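Local coordinates for protein gamma-glutamyltranspeptidase (Streptomyces lincolnensis, PDB 6J3I) that belongs to the gamma-glutamyltranspeptidase family, resembles LmbA, and probably acts as an N-terminal-nucleophile transferase or hydrolase, at residues R5-G10 / G526-G531; G136-G141 / P186-T191; V152-E157 / P409-D414; R363-A368 / M462-E467; G419-L424 / A435-G440. The protein carries 1 engineered substitution. One frame throughout, in Å; residues are numbered along the deposited sequence.

Contact 1 (R5-G10 / G526-G531)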
# COMPACT_ATOMS: atom_id res chain seq x y z
N ARG A 5 4.86 -4.45 22.68
CA ARG A 5 5.54 -3.19 22.89
C ARG A 5 4.58 -2.35 23.70
O ARG A 5 3.40 -2.69 23.84
CB ARG A 5 5.82 -2.49 21.56
CG ARG A 5 6.79 -3.20 20.63
CD ARG A 5 6.08 -4.06 19.62
NE ARG A 5 7.01 -4.75 18.71
CZ ARG A 5 7.34 -4.35 17.47
NH1 ARG A 5 6.84 -3.24 16.93
NH2 ARG A 5 8.20 -5.08 16.77
N PRO A 6 5.06 -1.23 24.25
CA PRO A 6 4.12 -0.27 24.81
C PRO A 6 3.42 0.46 23.69
O PRO A 6 3.96 0.53 22.59
CB PRO A 6 5.01 0.70 25.58
CG PRO A 6 6.38 0.51 25.04
CD PRO A 6 6.46 -0.88 24.53
N THR A 7 2.23 0.99 23.96
CA THR A 7 1.73 2.09 23.15
C THR A 7 2.50 3.29 23.70
O THR A 7 2.19 3.79 24.77
CB THR A 7 0.21 2.25 23.22
OG1 THR A 7 -0.41 1.09 22.67
CG2 THR A 7 -0.25 3.45 22.41
N LEU A 8 3.52 3.72 22.96
CA LEU A 8 4.42 4.81 23.37
C LEU A 8 3.60 6.07 23.56
O LEU A 8 2.63 6.26 22.87
CB LEU A 8 5.50 5.10 22.32
CG LEU A 8 6.34 3.96 21.74
CD1 LEU A 8 7.37 4.51 20.78
CD2 LEU A 8 7.01 3.19 22.85
N GLN A 9 4.02 6.93 24.49
CA GLN A 9 3.31 8.19 24.77
C GLN A 9 4.33 9.30 24.95
O GLN A 9 5.37 9.09 25.54
CB GLN A 9 2.44 8.06 26.01
CG GLN A 9 1.14 7.29 25.77
CD GLN A 9 0.34 7.06 27.04
OE1 GLN A 9 0.89 6.64 28.07
NE2 GLN A 9 -0.96 7.31 26.98
N GLY A 10 4.04 10.48 24.41
CA GLY A 10 5.03 11.55 24.41
C GLY A 10 4.51 12.87 23.93
O GLY A 10 3.31 13.05 23.74
N GLY A 526 -5.20 6.42 27.18
CA GLY A 526 -5.04 6.72 25.75
C GLY A 526 -5.51 5.54 24.93
O GLY A 526 -5.71 4.43 25.47
N LEU A 527 -5.68 5.76 23.64
CA LEU A 527 -6.15 4.70 22.74
C LEU A 527 -5.21 3.50 22.84
O LEU A 527 -3.98 3.67 22.91
CB LEU A 527 -6.24 5.21 21.30
CG LEU A 527 -7.24 6.34 21.06
CD1 LEU A 527 -7.05 6.96 19.69
CD2 LEU A 527 -8.67 5.85 21.22
N ASP A 528 -5.79 2.30 22.89
CA ASP A 528 -5.03 1.05 22.99
C ASP A 528 -4.54 0.62 21.59
O ASP A 528 -5.00 -0.37 21.00
CB ASP A 528 -5.89 -0.04 23.65
CG ASP A 528 -5.11 -1.33 23.91
OD1 ASP A 528 -3.87 -1.31 23.86
OD2 ASP A 528 -5.74 -2.38 24.17
N LEU A 529 -3.57 1.37 21.08
CA LEU A 529 -3.04 1.16 19.74
C LEU A 529 -2.38 -0.20 19.64
O LEU A 529 -2.75 -1.00 18.78
CB LEU A 529 -2.04 2.27 19.38
CG LEU A 529 -2.55 3.72 19.38
CD1 LEU A 529 -1.46 4.66 18.89
CD2 LEU A 529 -3.81 3.88 18.55
N GLN A 530 -1.41 -0.47 20.51
CA GLN A 530 -0.67 -1.73 20.45
C GLN A 530 -1.52 -2.96 20.78
O GLN A 530 -1.32 -4.02 20.18
CB GLN A 530 0.55 -1.71 21.38
CG GLN A 530 1.50 -2.90 21.19
CD GLN A 530 2.21 -2.90 19.85
OE1 GLN A 530 2.74 -1.87 19.42
NE2 GLN A 530 2.23 -4.05 19.17
N GLY A 531 -2.43 -2.84 21.73
CA GLY A 531 -3.34 -3.95 22.02
C GLY A 531 -4.21 -4.31 20.83
O GLY A 531 -4.50 -5.47 20.58
O HOH W 1 4.74 0.29 19.90
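Gln-530 and Thr-7 bury nearly equal areas here, and Arg-5 comes next. Thr-7 points its hydroxyl at the first turn of helix 529-534. Its OG1 accepts from Gln-530 N at 2.8 Å, with an N-H...O angle of 164°. The hydroxyl stands beside its own backbone N (chi1 -64°), which puts the methyl anti to that N and against Leu-529. That methyl, CG2, rests on Leu-529 CB at 3.7 Å and also lies 3.8 Å from Leu-527 O. The Thr-7 and Leu-529 side chains cross at about a right angle. Gln-530 runs past Thr-7 in the opposite direction, and its CG packs 3.3 Å from Arg-5 O. The chain then bends at chi2, which sets the amide beside the aliphatic part of Arg-5. Gln-530 CD is 4.0 Å from Arg-5 CB. The guanidinium and amide planes are 47° apart, so the two groups do not stack. Arg-5 NH1 instead bonds to Gly-612 O. Gln-530 NE2 donates to Asp-534 OD1 and Ala-605 O, while water 1 donates to its OE1 and to Pro-6 O. Asp-528 OD1 caps the helix by accepting from Gly-531 N, while OD2 is in a salt bridge with Arg-520. Asp-528 and Thr-7 thus take up two successive N-H groups of the first turn. The chemistry implies a polar join: the N-terminal arm supplies a helix-start acceptor, and the Gln-530 amide is held at both oxygen and nitrogen.

Contact 2 (G136-G141 / P186-T191)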
# COMPACT_ATOMS: atom_id res chain seq x y z
N GLY A 136 23.14 7.11 2.59
CA GLY A 136 23.97 6.39 3.56
C GLY A 136 23.78 4.87 3.62
O GLY A 136 24.75 4.12 3.57
N TYR A 137 22.54 4.42 3.74
CA TYR A 137 22.25 2.98 3.76
C TYR A 137 22.44 2.30 2.41
O TYR A 137 22.74 1.11 2.36
CB TYR A 137 20.83 2.72 4.28
CG TYR A 137 20.67 3.07 5.74
CD1 TYR A 137 21.53 2.52 6.69
CD2 TYR A 137 19.69 3.96 6.18
CE1 TYR A 137 21.41 2.84 8.03
CE2 TYR A 137 19.56 4.28 7.53
CZ TYR A 137 20.43 3.71 8.45
OH TYR A 137 20.35 4.00 9.79
N ALA A 138 22.28 3.04 1.32
CA ALA A 138 22.55 2.51 -0.01
C ALA A 138 24.05 2.28 -0.24
O ALA A 138 24.45 1.16 -0.58
CB ALA A 138 21.98 3.42 -1.09
N GLU A 139 24.87 3.31 -0.05
CA GLU A 139 26.31 3.17 -0.36
C GLU A 139 27.12 2.46 0.73
O GLU A 139 27.99 1.65 0.40
CB GLU A 139 26.97 4.51 -0.79
CG GLU A 139 27.32 5.52 0.29
CD GLU A 139 28.39 6.51 -0.17
OE1 GLU A 139 29.27 6.87 0.63
OE2 GLU A 139 28.38 6.92 -1.34
N HIS A 140 26.82 2.73 2.00
CA HIS A 140 27.56 2.11 3.15
C HIS A 140 26.95 0.85 3.73
O HIS A 140 27.62 0.09 4.44
CB HIS A 140 27.78 3.12 4.26
CG HIS A 140 28.51 4.33 3.81
ND1 HIS A 140 29.79 4.26 3.30
CD2 HIS A 140 28.13 5.62 3.73
CE1 HIS A 140 30.18 5.48 2.96
NE2 HIS A 140 29.19 6.32 3.21
N GLY A 141 25.66 0.66 3.45
CA GLY A 141 25.01 -0.60 3.72
C GLY A 141 24.15 -0.61 4.95
O GLY A 141 24.21 0.28 5.80
N PRO A 186 25.29 0.49 -4.48
CA PRO A 186 26.07 1.68 -4.85
C PRO A 186 25.50 2.48 -6.02
O PRO A 186 25.69 3.69 -6.08
CB PRO A 186 27.46 1.11 -5.20
CG PRO A 186 27.28 -0.37 -5.34
CD PRO A 186 26.12 -0.73 -4.47
N THR A 187 24.82 1.80 -6.93
CA THR A 187 24.20 2.46 -8.09
C THR A 187 23.01 3.36 -7.68
O THR A 187 22.92 4.50 -8.14
CB THR A 187 23.81 1.42 -9.16
OG1 THR A 187 24.96 0.63 -9.50
CG2 THR A 187 23.30 2.09 -10.42
N LEU A 188 22.12 2.85 -6.84
CA LEU A 188 21.01 3.65 -6.28
C LEU A 188 21.56 4.88 -5.52
O LEU A 188 21.08 6.01 -5.68
CB LEU A 188 20.13 2.77 -5.39
CG LEU A 188 18.81 3.22 -4.73
CD1 LEU A 188 19.00 3.51 -3.26
CD2 LEU A 188 18.16 4.42 -5.40
N ALA A 189 22.60 4.65 -4.71
CA ALA A 189 23.33 5.74 -4.06
C ALA A 189 23.81 6.80 -5.05
O ALA A 189 23.59 8.00 -4.83
CB ALA A 189 24.51 5.19 -3.30
N ALA A 190 24.45 6.36 -6.13
CA ALA A 190 24.95 7.27 -7.19
C ALA A 190 23.84 8.09 -7.83
O ALA A 190 23.98 9.30 -8.03
CB ALA A 190 25.72 6.49 -8.25
N THR A 191 22.73 7.43 -8.14
CA THR A 191 21.55 8.06 -8.74
C THR A 191 21.07 9.29 -7.96
O THR A 191 20.89 10.35 -8.54
CB THR A 191 20.40 7.04 -8.85
OG1 THR A 191 20.91 5.85 -9.45
CG2 THR A 191 19.25 7.56 -9.71
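Glu-139, whose CB meets Ala-189 CB at 3.6 Å, lays its CG over one face of the His-140 imidazole. That CG stands 3.5 Å above the ring plane, offset toward the rim. The other flat group of this helix end is the Tyr-137 phenol. It has Gly-141 O at its edge, in plane, and packs on helices 20-31 and 36-50, without touching segment 186-191. The touching itself is done by small groups. Ala-138 CB sits 3.8 Å from Ala-189 CB and 3.7 Å from Leu-188 CD1. Leu-188 reaches it because its CG lies anti to the backbone N (chi1 -175°), which swings one methyl across. With such small groups between them, the backbones come close: the CA atoms of Ala-138 and Ala-189 are 5.2 Å apart, and those of Glu-139 and Pro-186 are 4.7 Å apart. No hydrogen bond joins the two segments. The polar links lie just beside them. Glu-139 OE2 forms a salt bridge with Lys-193, and Glu-139 O accepts from Arg-184 NE. A backbone hydrogen bond joins Ala-138 to Asn-185. Gly-141 takes positive phi where the chain leaves the helix. The arrangement is typical of close helix-helix packing through alanines. It joins the end of helix 127-139 to the start of helix 186-199, within the helical part of this gamma-glutamyltranspeptidase fold.

Contact 3 (V152-E157 / P409-D414)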
# COMPACT_ATOMS: atom_id res chain seq x y z
N VAL A 152 15.29 -12.73 -3.23
CA VAL A 152 16.28 -12.79 -4.31
C VAL A 152 16.55 -14.24 -4.76
O VAL A 152 16.61 -14.50 -5.96
CB VAL A 152 17.61 -12.10 -3.92
CG1 VAL A 152 18.70 -12.30 -4.98
CG2 VAL A 152 17.40 -10.60 -3.73
N GLU A 153 16.72 -15.16 -3.81
CA GLU A 153 16.98 -16.58 -4.14
C GLU A 153 15.84 -17.23 -4.93
O GLU A 153 16.08 -17.97 -5.87
CB GLU A 153 17.24 -17.44 -2.89
CG GLU A 153 18.66 -17.40 -2.32
CD GLU A 153 19.75 -17.88 -3.27
OE1 GLU A 153 19.43 -18.49 -4.32
OE2 GLU A 153 20.94 -17.63 -2.96
N THR A 154 14.61 -16.92 -4.53
CA THR A 154 13.43 -17.43 -5.22
C THR A 154 13.45 -17.07 -6.70
O THR A 154 13.00 -17.85 -7.54
CB THR A 154 12.16 -16.86 -4.57
OG1 THR A 154 12.20 -17.11 -3.17
CG2 THR A 154 10.92 -17.50 -5.16
N VAL A 155 14.01 -15.90 -7.00
CA VAL A 155 13.98 -15.31 -8.34
C VAL A 155 15.35 -15.40 -9.04
O VAL A 155 15.60 -14.70 -10.01
CB VAL A 155 13.45 -13.85 -8.23
CG1 VAL A 155 14.54 -12.82 -7.89
CG2 VAL A 155 12.70 -13.45 -9.49
N ARG A 156 16.21 -16.31 -8.57
CA ARG A 156 17.60 -16.37 -9.01
C ARG A 156 17.79 -16.82 -10.46
O ARG A 156 18.59 -16.22 -11.18
CB ARG A 156 18.41 -17.30 -8.11
CG ARG A 156 19.89 -17.39 -8.48
CD ARG A 156 20.61 -18.51 -7.77
NE ARG A 156 21.19 -18.04 -6.51
CZ ARG A 156 22.35 -17.40 -6.38
NH1 ARG A 156 23.12 -17.12 -7.44
NH2 ARG A 156 22.76 -17.03 -5.17
N GLU A 157 17.12 -17.91 -10.86
CA GLU A 157 17.20 -18.41 -12.24
C GLU A 157 16.83 -17.27 -13.17
O GLU A 157 17.59 -16.96 -14.06
CB GLU A 157 16.31 -19.66 -12.49
CG GLU A 157 15.80 -19.89 -13.93
CD GLU A 157 14.45 -19.21 -14.24
OE1 GLU A 157 13.55 -19.18 -13.36
OE2 GLU A 157 14.28 -18.70 -15.39
N PRO A 409 2.30 -18.92 -1.32
CA PRO A 409 3.62 -18.30 -1.16
C PRO A 409 3.63 -16.81 -1.52
O PRO A 409 2.70 -16.30 -2.16
CB PRO A 409 4.50 -19.09 -2.14
N ASP A 410 4.69 -16.13 -1.10
CA ASP A 410 4.86 -14.69 -1.33
C ASP A 410 5.23 -14.40 -2.79
O ASP A 410 4.60 -13.58 -3.45
CB ASP A 410 5.95 -14.14 -0.39
CG ASP A 410 5.75 -12.66 -0.04
OD1 ASP A 410 4.60 -12.17 -0.08
OD2 ASP A 410 6.75 -12.00 0.31
N VAL A 411 6.26 -15.10 -3.28
CA VAL A 411 6.89 -14.85 -4.58
C VAL A 411 7.09 -16.19 -5.32
O VAL A 411 7.51 -17.17 -4.71
CB VAL A 411 8.28 -14.17 -4.41
CG1 VAL A 411 8.92 -13.81 -5.75
CG2 VAL A 411 8.19 -12.93 -3.52
N ALA A 412 6.78 -16.22 -6.62
CA ALA A 412 7.06 -17.41 -7.47
C ALA A 412 8.36 -17.24 -8.26
O ALA A 412 8.93 -16.15 -8.31
CB ALA A 412 5.90 -17.67 -8.42
N ALA A 413 8.81 -18.33 -8.89
CA ALA A 413 10.02 -18.31 -9.76
C ALA A 413 9.89 -17.34 -10.95
O ALA A 413 10.87 -16.72 -11.37
CB ALA A 413 10.33 -19.72 -10.25
N ASP A 414 8.66 -17.24 -11.48
CA ASP A 414 8.19 -16.15 -12.35
C ASP A 414 8.62 -14.74 -11.91
O ASP A 414 8.90 -13.88 -12.74
CB ASP A 414 6.65 -16.14 -12.31
CG ASP A 414 6.02 -17.18 -13.20
OD1 ASP A 414 6.23 -17.12 -14.42
OD2 ASP A 414 5.27 -18.03 -12.68
O HOH W 2 13.75 -17.90 -10.85
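Thr-154 lays its methyl against the 409-414 chain, close to two carbonyl oxygens. CG2 is 3.5 Å from Val-411 O and 4.0 Å from Ala-412 O. It also approaches Val-411 CG1 at 4.2 Å. The methyl can do this because it stands anti to the backbone N (chi1 -53° for OG1), while the hydroxyl turns back beside that N. From there OG1 bonds to Val-150 O, one turn earlier in its own helix. The backbone joins in as well: Thr-154 O lies 3.7 Å from Ala-413 CA. Val-155 and Ala-413 have the nearest CA atoms, 5.2 Å apart. Val-155 brings CG2 alongside Ala-413 O in a loose contact. Further along, Glu-157 bends at chi2 and leads its carboxylate back toward the loop. Water 2 lies between Glu-157 OE1, at 2.8 Å, and Ala-413 O, at 3.2 Å. More acceptors surround this water than it has protons, so it may not donate to both at once. The segments have no direct hydrogen bond between them. On the far side of the helical segment, Arg-156 grips Glu-153 side-on, NE to OE1 and NH2 to OE2. Both bonds lie nearly in the guanidinium plane, but the carboxylate is tilted against it by about 30°. This salt bridge spans the break between two helices and ties one to the other. Arg-156 also forms a salt bridge with Glu-160, and its NH2 donates to Gly-174 O. The arrangement is that of an irregular surface loop laid on a helix-helix junction. Helix 146-154 ends at Thr-154, and Val-155 is the N-cap of helix 156-161.

Contact 4 (R363-A368 / M462-E467)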
# COMPACT_ATOMS: atom_id res chain seq x y z
N ARG A 363 -21.72 -4.91 -13.75
CA ARG A 363 -20.89 -5.54 -14.78
C ARG A 363 -19.59 -6.03 -14.13
O ARG A 363 -18.84 -5.24 -13.54
CB ARG A 363 -20.58 -4.57 -15.93
CG ARG A 363 -21.29 -4.90 -17.24
CD ARG A 363 -20.38 -4.77 -18.47
NE ARG A 363 -20.52 -3.48 -19.15
CZ ARG A 363 -19.89 -3.13 -20.27
NH1 ARG A 363 -20.10 -1.92 -20.79
NH2 ARG A 363 -19.06 -3.98 -20.89
N LEU A 364 -19.34 -7.33 -14.26
CA LEU A 364 -18.12 -7.96 -13.79
C LEU A 364 -17.29 -8.44 -14.98
O LEU A 364 -17.84 -8.76 -16.04
CB LEU A 364 -18.46 -9.16 -12.91
CG LEU A 364 -19.03 -8.88 -11.52
CD1 LEU A 364 -19.31 -10.20 -10.81
CD2 LEU A 364 -18.09 -8.01 -10.68
N SER A 365 -15.98 -8.50 -14.79
CA SER A 365 -15.10 -9.02 -15.83
C SER A 365 -15.40 -10.51 -16.05
O SER A 365 -15.81 -11.22 -15.12
CB SER A 365 -13.62 -8.78 -15.52
OG SER A 365 -13.04 -9.80 -14.71
N ALA A 366 -15.24 -10.96 -17.29
CA ALA A 366 -15.39 -12.37 -17.64
C ALA A 366 -14.51 -13.24 -16.74
O ALA A 366 -14.95 -14.28 -16.23
CB ALA A 366 -15.04 -12.60 -19.11
N HIS A 367 -13.28 -12.78 -16.53
CA HIS A 367 -12.34 -13.49 -15.67
C HIS A 367 -12.78 -13.52 -14.21
O HIS A 367 -12.58 -14.52 -13.53
CB HIS A 367 -10.93 -12.90 -15.79
CG HIS A 367 -9.92 -13.67 -15.01
ND1 HIS A 367 -9.31 -14.81 -15.48
CD2 HIS A 367 -9.44 -13.48 -13.75
CE1 HIS A 367 -8.48 -15.28 -14.56
NE2 HIS A 367 -8.55 -14.49 -13.50
N ALA A 368 -13.36 -12.42 -13.73
CA ALA A 368 -13.94 -12.37 -12.39
C ALA A 368 -15.09 -13.36 -12.22
O ALA A 368 -15.19 -14.05 -11.20
CB ALA A 368 -14.41 -10.97 -12.07
N MET A 462 -3.23 -5.07 -12.02
CA MET A 462 -4.54 -5.02 -11.36
C MET A 462 -5.72 -4.56 -12.23
O MET A 462 -6.86 -4.59 -11.77
CB MET A 462 -4.46 -4.15 -10.10
CG MET A 462 -3.29 -4.50 -9.18
SD MET A 462 -3.32 -3.72 -7.56
CE MET A 462 -2.10 -4.74 -6.76
N THR A 463 -5.47 -4.15 -13.48
CA THR A 463 -6.54 -3.79 -14.42
C THR A 463 -7.10 -5.03 -15.13
O THR A 463 -6.60 -6.13 -14.94
CB THR A 463 -6.03 -2.78 -15.48
OG1 THR A 463 -4.88 -3.32 -16.13
CG2 THR A 463 -5.64 -1.50 -14.82
N TRP A 464 -8.16 -4.85 -15.92
CA TRP A 464 -8.69 -5.94 -16.73
C TRP A 464 -8.42 -5.69 -18.21
O TRP A 464 -8.46 -4.54 -18.67
CB TRP A 464 -10.19 -6.10 -16.50
CG TRP A 464 -10.56 -6.58 -15.13
CD1 TRP A 464 -11.30 -5.90 -14.20
CD2 TRP A 464 -10.22 -7.83 -14.53
NE1 TRP A 464 -11.45 -6.66 -13.07
CE2 TRP A 464 -10.79 -7.85 -13.24
CE3 TRP A 464 -9.48 -8.95 -14.96
CZ2 TRP A 464 -10.65 -8.93 -12.37
CZ3 TRP A 464 -9.34 -10.03 -14.09
CH2 TRP A 464 -9.93 -10.01 -12.81
N LEU A 465 -8.15 -6.77 -18.94
CA LEU A 465 -8.03 -6.76 -20.41
C LEU A 465 -9.39 -7.07 -21.03
O LEU A 465 -9.59 -8.08 -21.71
CB LEU A 465 -6.96 -7.75 -20.89
CG LEU A 465 -5.56 -7.47 -20.35
CD1 LEU A 465 -4.56 -8.47 -20.93
CD2 LEU A 465 -5.08 -6.05 -20.66
N GLU A 466 -10.31 -6.14 -20.78
CA GLU A 466 -11.69 -6.20 -21.23
C GLU A 466 -12.19 -4.77 -21.14
O GLU A 466 -12.02 -4.12 -20.10
CB GLU A 466 -12.51 -7.10 -20.30
CG GLU A 466 -13.81 -7.61 -20.91
CD GLU A 466 -14.71 -8.32 -19.91
OE1 GLU A 466 -14.19 -8.92 -18.94
OE2 GLU A 466 -15.95 -8.30 -20.08
N GLU A 467 -12.78 -4.26 -22.22
CA GLU A 467 -13.30 -2.90 -22.23
C GLU A 467 -14.67 -2.83 -21.58
O GLU A 467 -15.34 -3.85 -21.39
CB GLU A 467 -13.42 -2.36 -23.66
CG GLU A 467 -12.10 -2.29 -24.43
CD GLU A 467 -11.23 -1.08 -24.07
OE1 GLU A 467 -10.46 -0.64 -24.95
OE2 GLU A 467 -11.31 -0.56 -22.93
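The two backbones stay well apart, with Ser-365 and Glu-466 the nearest pair at 7.0 Å between CA atoms, so side chains make the join. Ser-365 sits over one face of the Trp-464 indole. Its CB lies 3.6 Å from the centroid of the five-membered ring and only 7° off the ring normal, a CH-pi contact. Its OG lies over the same ring system, 3.3 Å from Trp-464 CE2. Ser-365 is the N-cap of helix 366-371, and OG accepts from Ala-368 N at 2.8 Å. The hydroxyl reaches that amide from a position between its own backbone N and carbonyl carbon. Glu-466 approaches the same helix start with an extended chain. Its OE1 takes the N-H of Ala-366 at 2.8 Å through the syn lone pair, with an N-H...O angle of 162°. His-367 meets the edge of the indole, with CD2 3.5 Å from Trp-464 CZ3. The two rings touch rim to rim at 45°, and neither covers the other. Ala-368 CB adds a light contact at Trp-464 CZ2. Outside the two segments, Arg-550 makes a cation-pi contact with Trp-464, whose NE1 donates to Glu-317 OE2. His-367 NE2 bonds to Arg-550 O. Arg-363 NH2 is 5.4 Å from Glu-466 OE2, so any attraction is at a distance. The chemistry implies a helix start with two of its N-H groups taken up, one by the Ser-365 cap of its own segment and one by the Glu-466 carboxylate. The N-terminal end of the helix would probably favour the charged form of Glu-466.

Contact 5 (G419-L424 / A435-G440). Engineered in segment 419-424: Ala-421 (natural residue Thr).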
# COMPACT_ATOMS: atom_id res chain seq x y z
N GLY A 419 2.64 -10.41 -1.94
CA GLY A 419 3.25 -9.46 -0.98
C GLY A 419 3.39 -8.07 -1.55
O GLY A 419 3.88 -7.91 -2.68
N ASP A 420 2.96 -7.07 -0.79
CA ASP A 420 2.72 -5.74 -1.36
C ASP A 420 2.90 -4.65 -0.34
O ASP A 420 2.18 -4.61 0.65
CB ASP A 420 1.30 -5.70 -1.94
CG ASP A 420 0.86 -4.30 -2.36
OD1 ASP A 420 1.62 -3.60 -3.05
OD2 ASP A 420 -0.28 -3.92 -2.05
N ALA A 421 3.88 -3.79 -0.59
CA ALA A 421 3.97 -2.46 0.04
C ALA A 421 4.64 -2.37 1.41
O ALA A 421 4.92 -3.36 2.10
CB ALA A 421 2.59 -1.78 0.12
N CYS A 422 4.89 -1.11 1.76
CA CYS A 422 5.29 -0.68 3.08
C CYS A 422 4.24 0.27 3.62
O CYS A 422 3.27 0.63 2.93
CB CYS A 422 6.62 0.06 2.98
SG CYS A 422 7.95 -0.95 2.29
N HIS A 423 4.43 0.65 4.88
CA HIS A 423 3.66 1.72 5.48
C HIS A 423 4.49 2.60 6.40
O HIS A 423 5.52 2.19 6.94
CB HIS A 423 2.42 1.20 6.21
CG HIS A 423 1.39 2.26 6.43
ND1 HIS A 423 1.28 2.96 7.61
CD2 HIS A 423 0.52 2.82 5.57
CE1 HIS A 423 0.34 3.88 7.47
NE2 HIS A 423 -0.14 3.82 6.24
N LEU A 424 4.02 3.84 6.58
CA LEU A 424 4.74 4.85 7.30
C LEU A 424 3.76 5.95 7.79
O LEU A 424 3.02 6.51 6.99
CB LEU A 424 5.81 5.40 6.37
CG LEU A 424 6.57 6.66 6.76
CD1 LEU A 424 8.07 6.49 6.61
CD2 LEU A 424 6.07 7.79 5.89
N ALA A 435 0.03 9.76 6.73
CA ALA A 435 -0.01 8.31 6.64
C ALA A 435 0.14 7.94 5.16
O ALA A 435 -0.60 8.43 4.31
CB ALA A 435 -1.32 7.77 7.20
N ALA A 436 1.12 7.08 4.87
CA ALA A 436 1.45 6.72 3.48
C ALA A 436 1.72 5.23 3.36
O ALA A 436 2.35 4.65 4.24
CB ALA A 436 2.66 7.51 3.01
N THR A 437 1.25 4.62 2.28
CA THR A 437 1.59 3.22 1.99
C THR A 437 2.24 3.16 0.61
O THR A 437 1.56 2.98 -0.40
CB THR A 437 0.42 2.21 2.22
OG1 THR A 437 0.29 1.29 1.14
CG2 THR A 437 -0.87 2.91 2.42
N PRO A 438 3.58 3.36 0.57
CA PRO A 438 4.33 3.21 -0.67
C PRO A 438 4.59 1.75 -1.01
O PRO A 438 4.75 0.91 -0.11
CB PRO A 438 5.65 3.95 -0.38
CG PRO A 438 5.82 3.85 1.09
CD PRO A 438 4.44 3.84 1.67
N SER A 439 4.64 1.47 -2.30
CA SER A 439 4.75 0.13 -2.83
C SER A 439 5.30 0.19 -4.24
O SER A 439 5.59 1.28 -4.75
CB SER A 439 3.36 -0.49 -2.88
OG SER A 439 3.45 -1.89 -2.98
N GLY A 440 5.43 -0.98 -4.85
CA GLY A 440 5.78 -1.10 -6.26
C GLY A 440 7.24 -0.83 -6.52
O GLY A 440 7.94 -0.26 -5.69
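Ser-439 OG donates to Asp-420 OD1 at 2.5 Å, meeting the oxygen from above the carboxylate plane. OD1 is also in a salt bridge with Arg-459, and OD2 accepts from Thr-482 OG1, so the carboxylate is held at both oxygens. Cys-422 N donates to Pro-438 O at 2.8 Å, almost straight at 174°. Leu-424 and Ala-436 then form an antiparallel hydrogen-bonded pair. Leu-424 N reaches Ala-436 O at 3.0 Å, and Ala-436 N returns to Leu-424 O at 2.9 Å. Ala-436 O also lies over one face of the His-423 imidazole. Thr-437 CB comes to the edge of that ring, 3.4 Å from CD2. The ring gets there with CG anti to the backbone N (chi1 -161°). Cys-422 CB packs loosely on the Pro-438 ring. Ala-421 is engineered, replacing threonine, and its CB rests 3.2 Å from Ser-439 OG. The chain runs unbroken from Asp-420 into it. In this family a threonine freed by self-cleavage serves as the N-terminal nucleophile, and position 421 is probably that place. The buried site is consistent with that of an Ntn hydrolase, the nucleophile position leading into strand 424-428, paired antiparallel with strand 433-436.

In the fold
Contact 5 lies near the centre of the chain, and the other four lie 21 to 24 Å from that centre. Contact 1 joins the N-terminal arm to helix 529-534, so its loop encloses all the others. Contacts 1 and 5 both reach the antiparallel strands, with centres 22 Å apart. Contacts 2 and 3 use successive helices, 127-139 and 146-154, and their segments alternate along the chain. Contacts 3 and 5 touch: Asp-410 OD1 lies 3.2 Å from Gly-419 CA. Contact 4 sits on the opposite side of the centre from contact 1, their centres 43 Å apart. The outer contacts thus fasten peripheral segments around contact 5, the buried probable nucleophile site.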